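Local coordinates for O-methyltransferase, putative (Bacillus cereus, PDB 3DUL), which probably transfers a methyl group from S-adenosyl-L-methionine to an oxygen atom of an acceptor molecule, as an O-methyltransferase of the Methyltransf_3 family, at residues H40-T45 with V208-Y213; G66-Y71 with T88-E93; I164-V169 with G212-I217; T203-V208 with F216-V221. One frame throughout, in Å; residues are numbered along the deposited sequence.

Contact 1: H40-T45 with V208-Y213; sequences HDVSPT and VGSKGY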
loop_
_atom_site.group_PDB
_atom_site.type_symbol
_atom_site.label_atom_id
_atom_site.label_comp_id
_atom_site.label_asym_id
_atom_site.label_seq_id
_atom_site.Cartn_x
_atom_site.Cartn_y
_atom_site.Cartn_z
ATOM N N HIS B 40 -17.014 -8.165 11.562
ATOM C CA HIS B 40 -15.900 -7.692 10.744
ATOM C C HIS B 40 -16.357 -6.637 9.746
ATOM O O HIS B 40 -17.546 -6.484 9.477
ATOM C CB HIS B 40 -15.241 -8.855 9.996
ATOM C CG HIS B 40 -16.077 -9.416 8.888
ATOM N ND1 HIS B 40 -17.230 -10.138 9.115
ATOM C CD2 HIS B 40 -15.928 -9.359 7.543
ATOM C CE1 HIS B 40 -17.756 -10.500 7.959
ATOM N NE2 HIS B 40 -16.986 -10.041 6.989
ATOM N N ASP B 41 -15.399 -5.908 9.192
ATOM C CA ASP B 41 -15.718 -4.867 8.234
ATOM C C ASP B 41 -15.457 -5.348 6.809
ATOM O O ASP B 41 -14.708 -6.296 6.596
ATOM C CB ASP B 41 -14.890 -3.624 8.548
ATOM C CG ASP B 41 -15.206 -2.473 7.632
ATOM O OD1 ASP B 41 -16.401 -2.211 7.395
ATOM O OD2 ASP B 41 -14.263 -1.824 7.155
ATOM N N VAL B 42 -16.090 -4.699 5.841
ATOM C CA VAL B 42 -15.925 -5.067 4.437
ATOM C C VAL B 42 -15.319 -3.881 3.707
ATOM O O VAL B 42 -15.896 -2.792 3.697
ATOM C CB VAL B 42 -17.281 -5.415 3.789
ATOM C CG1 VAL B 42 -17.064 -5.931 2.377
ATOM C CG2 VAL B 42 -18.007 -6.454 4.633
ATOM N N SER B 43 -14.160 -4.096 3.093
ATOM C CA SER B 43 -13.469 -3.017 2.398
ATOM C C SER B 43 -13.004 -3.359 0.987
ATOM O O SER B 43 -11.969 -4.007 0.800
ATOM C CB SER B 43 -12.267 -2.562 3.231
ATOM O OG SER B 43 -11.559 -1.516 2.585
ATOM N N PRO B 44 -13.776 -2.939 -0.027
ATOM C CA PRO B 44 -13.410 -3.205 -1.419
ATOM C C PRO B 44 -12.051 -2.566 -1.738
ATOM O O PRO B 44 -11.257 -3.132 -2.493
ATOM C CB PRO B 44 -14.543 -2.551 -2.205
ATOM C CG PRO B 44 -15.717 -2.729 -1.302
ATOM C CD PRO B 44 -15.149 -2.404 0.063
ATOM N N THR B 45 -11.793 -1.385 -1.174
ATOM C CA THR B 45 -10.516 -0.708 -1.416
ATOM C C THR B 45 -9.352 -1.511 -0.833
ATOM O O THR B 45 -8.263 -1.530 -1.409
ATOM C CB THR B 45 -10.492 0.749 -0.855
ATOM O OG1 THR B 45 -11.006 0.776 0.484
ATOM C CG2 THR B 45 -11.311 1.683 -1.749
ATOM N N VAL B 208 -10.718 2.936 3.735
ATOM C CA VAL B 208 -12.095 2.998 4.221
ATOM C C VAL B 208 -12.808 1.670 4.042
ATOM O O VAL B 208 -12.465 0.886 3.162
ATOM C CB VAL B 208 -12.922 4.095 3.507
ATOM C CG1 VAL B 208 -13.272 3.664 2.090
ATOM C CG2 VAL B 208 -14.183 4.388 4.307
ATOM N N GLY B 209 -13.803 1.426 4.890
ATOM C CA GLY B 209 -14.571 0.198 4.812
ATOM C C GLY B 209 -16.037 0.490 5.071
ATOM O O GLY B 209 -16.414 1.645 5.275
ATOM N N SER B 210 -16.866 -0.548 5.077
ATOM C CA SER B 210 -18.294 -0.377 5.311
ATOM C C SER B 210 -18.594 0.217 6.682
ATOM O O SER B 210 -19.425 1.119 6.802
ATOM C CB SER B 210 -19.018 -1.716 5.159
ATOM O OG SER B 210 -18.487 -2.693 6.034
ATOM N N LYS B 211 -17.916 -0.285 7.711
ATOM C CA LYS B 211 -18.120 0.201 9.073
ATOM C C LYS B 211 -16.883 0.887 9.646
ATOM O O LYS B 211 -16.386 0.502 10.704
ATOM C CB LYS B 211 -18.546 -0.960 9.982
ATOM C CG LYS B 211 -19.924 -1.513 9.630
ATOM C CD LYS B 211 -20.345 -2.677 10.517
ATOM C CE LYS B 211 -19.480 -3.903 10.284
ATOM N NZ LYS B 211 -19.954 -5.073 11.069
ATOM N N GLY B 212 -16.392 1.907 8.945
ATOM C CA GLY B 212 -15.221 2.637 9.405
ATOM C C GLY B 212 -13.976 2.383 8.574
ATOM O O GLY B 212 -14.042 1.806 7.492
ATOM N N TYR B 213 -12.831 2.821 9.080
ATOM C CA TYR B 213 -11.572 2.630 8.378
ATOM C C TYR B 213 -10.814 1.412 8.893
ATOM O O TYR B 213 -10.760 1.166 10.097
ATOM C CB TYR B 213 -10.691 3.874 8.514
ATOM C CG TYR B 213 -11.217 5.077 7.776
ATOM C CD1 TYR B 213 -12.279 5.826 8.286
ATOM C CD2 TYR B 213 -10.679 5.449 6.545
ATOM C CE1 TYR B 213 -12.790 6.911 7.585
ATOM C CE2 TYR B 213 -11.184 6.533 5.835
ATOM C CZ TYR B 213 -12.241 7.258 6.358
ATOM O OH TYR B 213 -12.765 8.315 5.647
HETATM O O HOH W 1 -20.324 -7.642 10.187
HETATM O O HOH W 2 -13.797 0.387 0.377
#
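Asp41 reaches across to the turn between the last two strands, where its OD1 faces two donors. Ser210 OG donates to Asp41 OD1 at 2.5 Å, meeting the anti side of the carboxylate but 31° out of its plane. The backbone N of Lys211 is modelled as close to the same OD1, a bond so short that its exact length is doubtful. With CG anti to the backbone N (chi1 -178°), the carboxylate extends over the turn, and OD2 comes down on Gly209 CA at 3.1 Å. Next along the chain, Ser210 N donates to Val42 O over 2.8 Å, tying the turn to a residue that binds S-adenosyl-L-homocysteine. Ser43 OG donates to Val208 O at 2.6 Å while receiving Gln46 N, so one hydroxyl both caps helix 44-57 and holds the strand. A water shared with Thr45 N also donates to Val208 O. Toward solvent, Lys211 bends at chi3 to bring NZ to His40 O, a weak bond of 3.2 Å seconded by another water. In the next shell Asp41 OD2 is modelled so near Asp214 OD1 that the exact spacing is doubtful. Two carboxylates in such company would probably raise each other's proton affinity, with the donors on Asp41 OD1 offsetting part of the charge.

Contact 2: G66-Y71 with T88-E93; sequences GTLGGY and TLEASE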
loop_
_atom_site.group_PDB
_atom_site.type_symbol
_atom_site.label_atom_id
_atom_site.label_comp_id
_atom_site.label_asym_id
_atom_site.label_seq_id
_atom_site.Cartn_x
_atom_site.Cartn_y
_atom_site.Cartn_z
ATOM N N GLY B 66 -7.169 -16.454 8.680
ATOM C CA GLY B 66 -8.454 -15.869 9.011
ATOM C C GLY B 66 -9.364 -15.775 7.793
ATOM O O GLY B 66 -9.789 -14.690 7.411
ATOM N N THR B 67 -9.676 -16.920 7.201
ATOM C CA THR B 67 -10.518 -16.990 6.005
ATOM C C THR B 67 -11.882 -16.319 6.107
ATOM O O THR B 67 -12.311 -15.628 5.183
ATOM C CB THR B 67 -10.776 -18.445 5.593
ATOM O OG1 THR B 67 -9.551 -19.180 5.626
ATOM C CG2 THR B 67 -11.360 -18.503 4.187
ATOM N N LEU B 68 -12.570 -16.527 7.228
ATOM C CA LEU B 68 -13.904 -15.969 7.407
ATOM C C LEU B 68 -14.785 -16.472 6.266
ATOM O O LEU B 68 -14.867 -17.675 6.036
ATOM C CB LEU B 68 -13.872 -14.436 7.410
ATOM C CG LEU B 68 -13.315 -13.738 8.655
ATOM C CD1 LEU B 68 -13.391 -12.219 8.476
ATOM C CD2 LEU B 68 -14.113 -14.168 9.881
ATOM N N GLY B 69 -15.413 -15.550 5.540
ATOM C CA GLY B 69 -16.282 -15.931 4.437
ATOM C C GLY B 69 -15.605 -16.044 3.080
ATOM O O GLY B 69 -16.259 -16.357 2.083
ATOM N N GLY B 70 -14.301 -15.775 3.036
ATOM C CA GLY B 70 -13.565 -15.881 1.789
ATOM C C GLY B 70 -13.500 -14.624 0.938
ATOM O O GLY B 70 -12.941 -14.660 -0.170
ATOM N N TYR B 71 -14.054 -13.524 1.434
ATOM C CA TYR B 71 -14.047 -12.263 0.691
ATOM C C TYR B 71 -12.614 -11.845 0.335
ATOM O O TYR B 71 -12.282 -11.630 -0.835
ATOM C CB TYR B 71 -14.701 -11.155 1.513
ATOM C CG TYR B 71 -14.805 -9.827 0.793
ATOM C CD1 TYR B 71 -15.833 -9.581 -0.117
ATOM C CD2 TYR B 71 -13.884 -8.808 1.036
ATOM C CE1 TYR B 71 -15.947 -8.339 -0.764
ATOM C CE2 TYR B 71 -13.983 -7.571 0.394
ATOM C CZ TYR B 71 -15.015 -7.340 -0.501
ATOM O OH TYR B 71 -15.118 -6.107 -1.116
ATOM N N THR B 88 -5.448 -20.816 2.867
ATOM C CA THR B 88 -6.109 -19.961 3.833
ATOM C C THR B 88 -6.609 -20.798 5.002
ATOM O O THR B 88 -7.111 -21.897 4.810
ATOM C CB THR B 88 -7.251 -19.186 3.152
ATOM O OG1 THR B 88 -7.775 -18.210 4.052
ATOM C CG2 THR B 88 -8.347 -20.125 2.692
ATOM N N LEU B 89 -6.430 -20.266 6.205
ATOM C CA LEU B 89 -6.806 -20.967 7.430
ATOM C C LEU B 89 -8.027 -20.401 8.139
ATOM O O LEU B 89 -8.171 -19.196 8.301
ATOM C CB LEU B 89 -5.622 -20.954 8.404
ATOM C CG LEU B 89 -4.202 -21.097 7.844
ATOM C CD1 LEU B 89 -3.211 -20.962 9.004
ATOM C CD2 LEU B 89 -4.022 -22.415 7.134
ATOM N N GLU B 90 -8.904 -21.298 8.579
ATOM C CA GLU B 90 -10.099 -20.910 9.314
ATOM C C GLU B 90 -10.443 -22.026 10.289
ATOM O O GLU B 90 -10.487 -23.189 9.904
ATOM C CB GLU B 90 -11.271 -20.670 8.368
ATOM C CG GLU B 90 -12.558 -20.351 9.111
ATOM C CD GLU B 90 -13.471 -19.453 8.319
ATOM O OE1 GLU B 90 -13.769 -19.793 7.153
ATOM O OE2 GLU B 90 -13.888 -18.408 8.861
ATOM N N ALA B 91 -10.675 -21.668 11.550
ATOM C CA ALA B 91 -10.985 -22.658 12.581
ATOM C C ALA B 91 -12.391 -23.250 12.457
ATOM O O ALA B 91 -12.561 -24.471 12.460
ATOM C CB ALA B 91 -10.803 -22.034 13.971
ATOM N N SER B 92 -13.387 -22.377 12.344
ATOM C CA SER B 92 -14.786 -22.791 12.233
ATOM C C SER B 92 -15.072 -23.661 11.015
ATOM O O SER B 92 -14.876 -23.230 9.880
ATOM C CB SER B 92 -15.693 -21.557 12.191
ATOM O OG SER B 92 -17.050 -21.911 11.957
ATOM N N GLU B 93 -15.539 -24.884 11.254
ATOM C CA GLU B 93 -15.874 -25.800 10.167
ATOM C C GLU B 93 -16.974 -25.171 9.326
ATOM O O GLU B 93 -16.902 -25.157 8.099
ATOM C CB GLU B 93 -16.386 -27.132 10.711
ATOM C CG GLU B 93 -15.387 -27.923 11.529
ATOM C CD GLU B 93 -16.004 -29.184 12.103
ATOM O OE1 GLU B 93 -16.595 -29.958 11.318
ATOM O OE2 GLU B 93 -15.902 -29.400 13.333
#
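Gly66 sends its N to Leu89 O at 2.9 Å, in the carbonyl plane, where the chain leaves strand 61-65 beside strand 85-90. Its positive phi (110°) suits glycine and turns the backbone sharply, which lets the next amide reach the same oxygen: Thr67 N meets Leu89 O at 2.9 Å from above the carbonyl plane. Thr67 CB faces the strand, and the side chain crosses that of Thr88 at about a right angle. The OG1 atoms of Thr67 and Thr88 lie 2.6 Å apart, and Thr88 OG1 is also hydrogen-bonded to Glu64 OE1. The methyls of the pair touch, Thr67 CG2 to Thr88 CG2 at 3.7 Å, and Thr67 CB rests on Glu90 CB. Leu68 CB points away from the strand, yet its backbone faces the carboxylate of Glu90, whose extended chain runs beside helix 93-105; crowding there leaves the placement of the oxygens doubtful. Gly69 and Gly70 complete a type II' turn, closed by Gly70 N to Thr67 O, before helix 71-77. This is the glycine-rich loop of class I methyltransferases, followed by the acidic residue ending the second strand; Leu68 and Glu90 both bind S-adenosyl-L-homocysteine, Glu90 probably through the ribose, as in relatives.

Contact 3: I164-V169 with G212-I217; sequences IGDNVV and GYDGFI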
loop_
_atom_site.group_PDB
_atom_site.type_symbol
_atom_site.label_atom_id
_atom_site.label_comp_id
_atom_site.label_asym_id
_atom_site.label_seq_id
_atom_site.Cartn_x
_atom_site.Cartn_y
_atom_site.Cartn_z
ATOM N N ILE B 164 0.892 -8.491 5.260
ATOM C CA ILE B 164 -0.098 -7.470 5.533
ATOM C C ILE B 164 -0.912 -8.001 6.692
ATOM O O ILE B 164 -1.358 -9.143 6.661
ATOM C CB ILE B 164 -1.053 -7.244 4.363
ATOM C CG1 ILE B 164 -0.263 -6.923 3.095
ATOM C CG2 ILE B 164 -1.993 -6.102 4.705
ATOM C CD1 ILE B 164 0.654 -5.717 3.257
ATOM N N GLY B 165 -1.087 -7.172 7.711
ATOM C CA GLY B 165 -1.851 -7.601 8.864
ATOM C C GLY B 165 -2.825 -6.542 9.316
ATOM O O GLY B 165 -2.439 -5.408 9.588
ATOM N N ASP B 166 -4.100 -6.909 9.399
ATOM C CA ASP B 166 -5.112 -5.967 9.835
ATOM C C ASP B 166 -5.086 -5.843 11.340
ATOM O O ASP B 166 -4.884 -6.828 12.047
ATOM C CB ASP B 166 -6.504 -6.417 9.389
ATOM C CG ASP B 166 -6.793 -6.053 7.954
ATOM O OD1 ASP B 166 -6.057 -6.527 7.069
ATOM O OD2 ASP B 166 -7.750 -5.290 7.708
ATOM N N ASN B 167 -5.269 -4.626 11.829
ATOM C CA ASN B 167 -5.298 -4.424 13.264
ATOM C C ASN B 167 -6.723 -4.080 13.680
ATOM O O ASN B 167 -7.521 -4.979 13.934
ATOM C CB ASN B 167 -4.338 -3.314 13.694
ATOM C CG ASN B 167 -3.963 -3.413 15.166
ATOM O OD1 ASN B 167 -3.290 -2.537 15.712
ATOM N ND2 ASN B 167 -4.393 -4.490 15.815
ATOM N N VAL B 168 -7.061 -2.794 13.709
ATOM C CA VAL B 168 -8.398 -2.392 14.140
ATOM C C VAL B 168 -9.198 -1.530 13.166
ATOM O O VAL B 168 -8.639 -0.806 12.336
ATOM C CB VAL B 168 -8.325 -1.637 15.492
ATOM C CG1 VAL B 168 -9.717 -1.466 16.071
ATOM C CG2 VAL B 168 -7.434 -2.389 16.463
ATOM N N VAL B 169 -10.521 -1.619 13.287
ATOM C CA VAL B 169 -11.445 -0.845 12.467
ATOM C C VAL B 169 -11.734 0.463 13.204
ATOM O O VAL B 169 -12.042 0.453 14.394
ATOM C CB VAL B 169 -12.777 -1.608 12.255
ATOM C CG1 VAL B 169 -13.759 -0.748 11.477
ATOM C CG2 VAL B 169 -12.518 -2.906 11.515
ATOM N N GLY B 212 -16.392 1.907 8.945
ATOM C CA GLY B 212 -15.221 2.637 9.405
ATOM C C GLY B 212 -13.976 2.383 8.574
ATOM O O GLY B 212 -14.042 1.806 7.492
ATOM N N TYR B 213 -12.831 2.821 9.080
ATOM C CA TYR B 213 -11.572 2.630 8.378
ATOM C C TYR B 213 -10.814 1.412 8.893
ATOM O O TYR B 213 -10.760 1.166 10.097
ATOM C CB TYR B 213 -10.691 3.874 8.514
ATOM C CG TYR B 213 -11.217 5.077 7.776
ATOM C CD1 TYR B 213 -12.279 5.826 8.286
ATOM C CD2 TYR B 213 -10.679 5.449 6.545
ATOM C CE1 TYR B 213 -12.790 6.911 7.585
ATOM C CE2 TYR B 213 -11.184 6.533 5.835
ATOM C CZ TYR B 213 -12.241 7.258 6.358
ATOM O OH TYR B 213 -12.765 8.315 5.647
ATOM N N ASP B 214 -10.237 0.650 7.966
ATOM C CA ASP B 214 -9.463 -0.538 8.302
ATOM C C ASP B 214 -8.010 -0.143 8.511
ATOM O O ASP B 214 -7.371 0.364 7.597
ATOM C CB ASP B 214 -9.513 -1.558 7.164
ATOM C CG ASP B 214 -10.852 -2.249 7.048
ATOM O OD1 ASP B 214 -11.880 -1.552 6.909
ATOM O OD2 ASP B 214 -10.867 -3.498 7.083
ATOM N N GLY B 215 -7.493 -0.366 9.712
ATOM C CA GLY B 215 -6.103 -0.044 9.974
ATOM C C GLY B 215 -5.269 -1.289 9.750
ATOM O O GLY B 215 -5.664 -2.377 10.170
ATOM N N PHE B 216 -4.128 -1.165 9.073
ATOM C CA PHE B 216 -3.290 -2.338 8.859
ATOM C C PHE B 216 -1.809 -2.040 8.685
ATOM O O PHE B 216 -1.417 -0.928 8.351
ATOM C CB PHE B 216 -3.789 -3.164 7.662
ATOM C CG PHE B 216 -3.790 -2.420 6.353
ATOM C CD1 PHE B 216 -4.840 -1.576 6.012
ATOM C CD2 PHE B 216 -2.747 -2.583 5.452
ATOM C CE1 PHE B 216 -4.856 -0.901 4.787
ATOM C CE2 PHE B 216 -2.750 -1.912 4.221
ATOM C CZ PHE B 216 -3.806 -1.072 3.890
ATOM N N ILE B 217 -0.992 -3.052 8.938
ATOM C CA ILE B 217 0.454 -2.921 8.802
ATOM C C ILE B 217 0.887 -3.577 7.496
ATOM O O ILE B 217 0.309 -4.567 7.062
ATOM C CB ILE B 217 1.205 -3.631 9.953
ATOM C CG1 ILE B 217 2.716 -3.442 9.788
ATOM C CG2 ILE B 217 0.884 -5.114 9.948
ATOM C CD1 ILE B 217 3.558 -4.298 10.709
#
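Gly165 and Ile217 form the tight end of this antiparallel pairing, their backbones joined by two hydrogen bonds, Gly165 N to Ile217 O at 3.0 Å and Ile217 N to Gly165 O at 2.8 Å. Ile217 CG2 lies 3.4 Å from Gly165 O, close above a residue that has no side chain of its own there. On the other face, Phe216 CG stands between its backbone N and carbonyl carbon (chi1 61°), which swings the ring alongside Ile164; Ile164 CG2 meets Phe216 CD2 obliquely at 3.7 Å, and Phe49 of helix 44-57 meets the same ring. Asp166 pairs with Phe216 without hydrogen bonds, its carboxylate only 21° from the ring plane and its OD2 bound by Gln46 NE2. The two strands are the fifth and the seventh of the class I methyltransferase sheet, in the order 3-2-1-4-5-7-6, where the seventh alone runs against its neighbours on both sides. Beyond Asp166 the register slips by one residue in a beta bulge: Asn167 N and Val168 O still bond to Gly215, at 2.8 Å to its O and 2.9 Å to its N respectively, but one residue more is spent on strand 162-170. Asp166 OD2 and Asp214 OD2 approach to 3.6 Å with their carboxylate planes 88° apart. Past the bulge exposure rises: Val168 and Val169 are partly exposed and no second pair of mutual backbone bonds follows within these segments, although Val169 CG1 reaches Gly212 CA at 4.2 Å and its CA-H faces Tyr213 O.

Contact 4: T203-V208 with F216-V221; sequences TALQTV and FIMAVV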
loop_
_atom_site.group_PDB
_atom_site.type_symbol
_atom_site.label_atom_id
_atom_site.label_comp_id
_atom_site.label_asym_id
_atom_site.label_seq_id
_atom_site.Cartn_x
_atom_site.Cartn_y
_atom_site.Cartn_z
ATOM N N THR B 203 5.384 -0.335 7.735
ATOM C CA THR B 203 4.690 0.934 7.831
ATOM C C THR B 203 3.231 0.605 8.148
ATOM O O THR B 203 2.832 -0.568 8.134
ATOM C CB THR B 203 4.778 1.766 6.517
ATOM O OG1 THR B 203 4.223 3.063 6.749
ATOM C CG2 THR B 203 4.012 1.094 5.386
ATOM N N ALA B 204 2.449 1.626 8.465
ATOM C CA ALA B 204 1.040 1.427 8.781
ATOM C C ALA B 204 0.183 2.278 7.862
ATOM O O ALA B 204 0.501 3.438 7.600
ATOM C CB ALA B 204 0.770 1.784 10.234
ATOM N N LEU B 205 -0.913 1.695 7.387
ATOM C CA LEU B 205 -1.827 2.370 6.476
ATOM C C LEU B 205 -3.271 2.135 6.908
ATOM O O LEU B 205 -3.536 1.363 7.822
ATOM C CB LEU B 205 -1.666 1.796 5.068
ATOM C CG LEU B 205 -0.231 1.500 4.650
ATOM C CD1 LEU B 205 -0.208 0.396 3.605
ATOM C CD2 LEU B 205 0.403 2.782 4.144
ATOM N N GLN B 206 -4.195 2.801 6.231
ATOM C CA GLN B 206 -5.613 2.626 6.508
ATOM C C GLN B 206 -6.346 2.773 5.180
ATOM O O GLN B 206 -5.833 3.379 4.234
ATOM C CB GLN B 206 -6.118 3.679 7.499
ATOM C CG GLN B 206 -6.372 5.049 6.889
ATOM C CD GLN B 206 -6.937 6.052 7.889
ATOM O OE1 GLN B 206 -7.340 7.156 7.521
ATOM N NE2 GLN B 206 -6.959 5.671 9.161
ATOM N N THR B 207 -7.538 2.200 5.113
ATOM C CA THR B 207 -8.365 2.274 3.921
ATOM C C THR B 207 -9.797 2.299 4.452
ATOM O O THR B 207 -10.057 1.754 5.526
ATOM C CB THR B 207 -8.133 1.044 3.017
ATOM O OG1 THR B 207 -8.739 1.267 1.740
ATOM C CG2 THR B 207 -8.727 -0.208 3.646
ATOM N N VAL B 208 -10.718 2.936 3.735
ATOM C CA VAL B 208 -12.095 2.998 4.221
ATOM C C VAL B 208 -12.808 1.670 4.042
ATOM O O VAL B 208 -12.465 0.886 3.162
ATOM C CB VAL B 208 -12.922 4.095 3.507
ATOM C CG1 VAL B 208 -13.272 3.664 2.090
ATOM C CG2 VAL B 208 -14.183 4.388 4.307
ATOM N N PHE B 216 -4.128 -1.165 9.073
ATOM C CA PHE B 216 -3.290 -2.338 8.859
ATOM C C PHE B 216 -1.809 -2.040 8.685
ATOM O O PHE B 216 -1.417 -0.928 8.351
ATOM C CB PHE B 216 -3.789 -3.164 7.662
ATOM C CG PHE B 216 -3.790 -2.420 6.353
ATOM C CD1 PHE B 216 -4.840 -1.576 6.012
ATOM C CD2 PHE B 216 -2.747 -2.583 5.452
ATOM C CE1 PHE B 216 -4.856 -0.901 4.787
ATOM C CE2 PHE B 216 -2.750 -1.912 4.221
ATOM C CZ PHE B 216 -3.806 -1.072 3.890
ATOM N N ILE B 217 -0.992 -3.052 8.938
ATOM C CA ILE B 217 0.454 -2.921 8.802
ATOM C C ILE B 217 0.887 -3.577 7.496
ATOM O O ILE B 217 0.309 -4.567 7.062
ATOM C CB ILE B 217 1.205 -3.631 9.953
ATOM C CG1 ILE B 217 2.716 -3.442 9.788
ATOM C CG2 ILE B 217 0.884 -5.114 9.948
ATOM C CD1 ILE B 217 3.558 -4.298 10.709
HETATM N N MSE B 218 1.890 -2.994 6.854
HETATM C CA MSE B 218 2.430 -3.570 5.642
HETATM C C MSE B 218 3.904 -3.742 5.980
HETATM O O MSE B 218 4.577 -2.767 6.307
HETATM C CB MSE B 218 2.288 -2.621 4.447
HETATM C CG MSE B 218 2.939 -3.173 3.200
HETATM SE SE MSE B 218 2.806 -2.000 1.665
HETATM C CE MSE B 218 4.521 -1.088 1.826
ATOM N N ALA B 219 4.397 -4.971 5.924
ATOM C CA ALA B 219 5.795 -5.221 6.241
ATOM C C ALA B 219 6.494 -6.076 5.197
ATOM O O ALA B 219 5.860 -6.857 4.483
ATOM C CB ALA B 219 5.898 -5.890 7.605
ATOM N N VAL B 220 7.813 -5.924 5.107
ATOM C CA VAL B 220 8.602 -6.722 4.180
ATOM C C VAL B 220 9.730 -7.380 4.969
ATOM O O VAL B 220 10.438 -6.711 5.724
ATOM C CB VAL B 220 9.218 -5.865 3.053
ATOM C CG1 VAL B 220 9.971 -6.765 2.088
ATOM C CG2 VAL B 220 8.123 -5.104 2.319
ATOM N N VAL B 221 9.882 -8.686 4.809
ATOM C CA VAL B 221 10.918 -9.413 5.525
ATOM C C VAL B 221 12.282 -9.063 4.946
ATOM O O VAL B 221 12.471 -9.115 3.731
ATOM C CB VAL B 221 10.683 -10.926 5.434
ATOM C CG1 VAL B 221 11.747 -11.667 6.220
ATOM C CG2 VAL B 221 9.292 -11.260 5.969
#
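Leu205 lays its side chain against the ring of Phe216, with CB over one face at 4.1 Å from the centroid, a CH-pi contact offset toward the rim. Its first torsion, near -40°, carries CG away from the carbonyl carbon and brings CD1 to Phe216 CE2 at 3.5 Å. The same CD1 touches CB of Met218, a selenomethionine, at 4.0 Å; that chain runs straight out through CG and SE, bends at chi3, and packs on Phe49 of helix 44-57 and on Leu52 of the second subunit. Thr207 turns CG2 to Phe216 CE1 while its OG1 bonds to Thr45 OG1 of its own chain and to Ala204 O of the second subunit. On the opposite face of the hairpin Ile217 swings CG1 anti to its backbone N, 3.3 Å from Thr203 O. Paired backbone bonds join Thr203 with Met218 and Leu205 with Phe216; Leu205 N points almost straight at Phe216 O, 2.8 Å away. Thr203 OG1 goes to Thr45 O of the second subunit, and Gln206 makes backbone bonds there too. The dimer interface therefore combines apolar packing by Leu205 and Met218 with directional polar bonds from Thr203, Thr207 and Gln206.

From the N terminus, 40-45 opens the longest loop, which contact 1 closes 163 residues later at the final turn. Contact 2 lies wholly within it, a short closure joining the loop after strand 61-65 to the end of strand 85-90. Contact 3 starts at 164-169 and ends at 212-217; contact 4 opens inside that loop, at 203-208, and ends on the same strand, at 216-221. Contact 1 crosses contact 4, with Val208 common to both. Contacts 3 and 4 share Phe216 and Ile217, so strand 212-221 is bound on its two edges. Contact 1 meets contact 2 through Tyr71 and Leu68, linking the hairpin end to the cofactor side of the sheet.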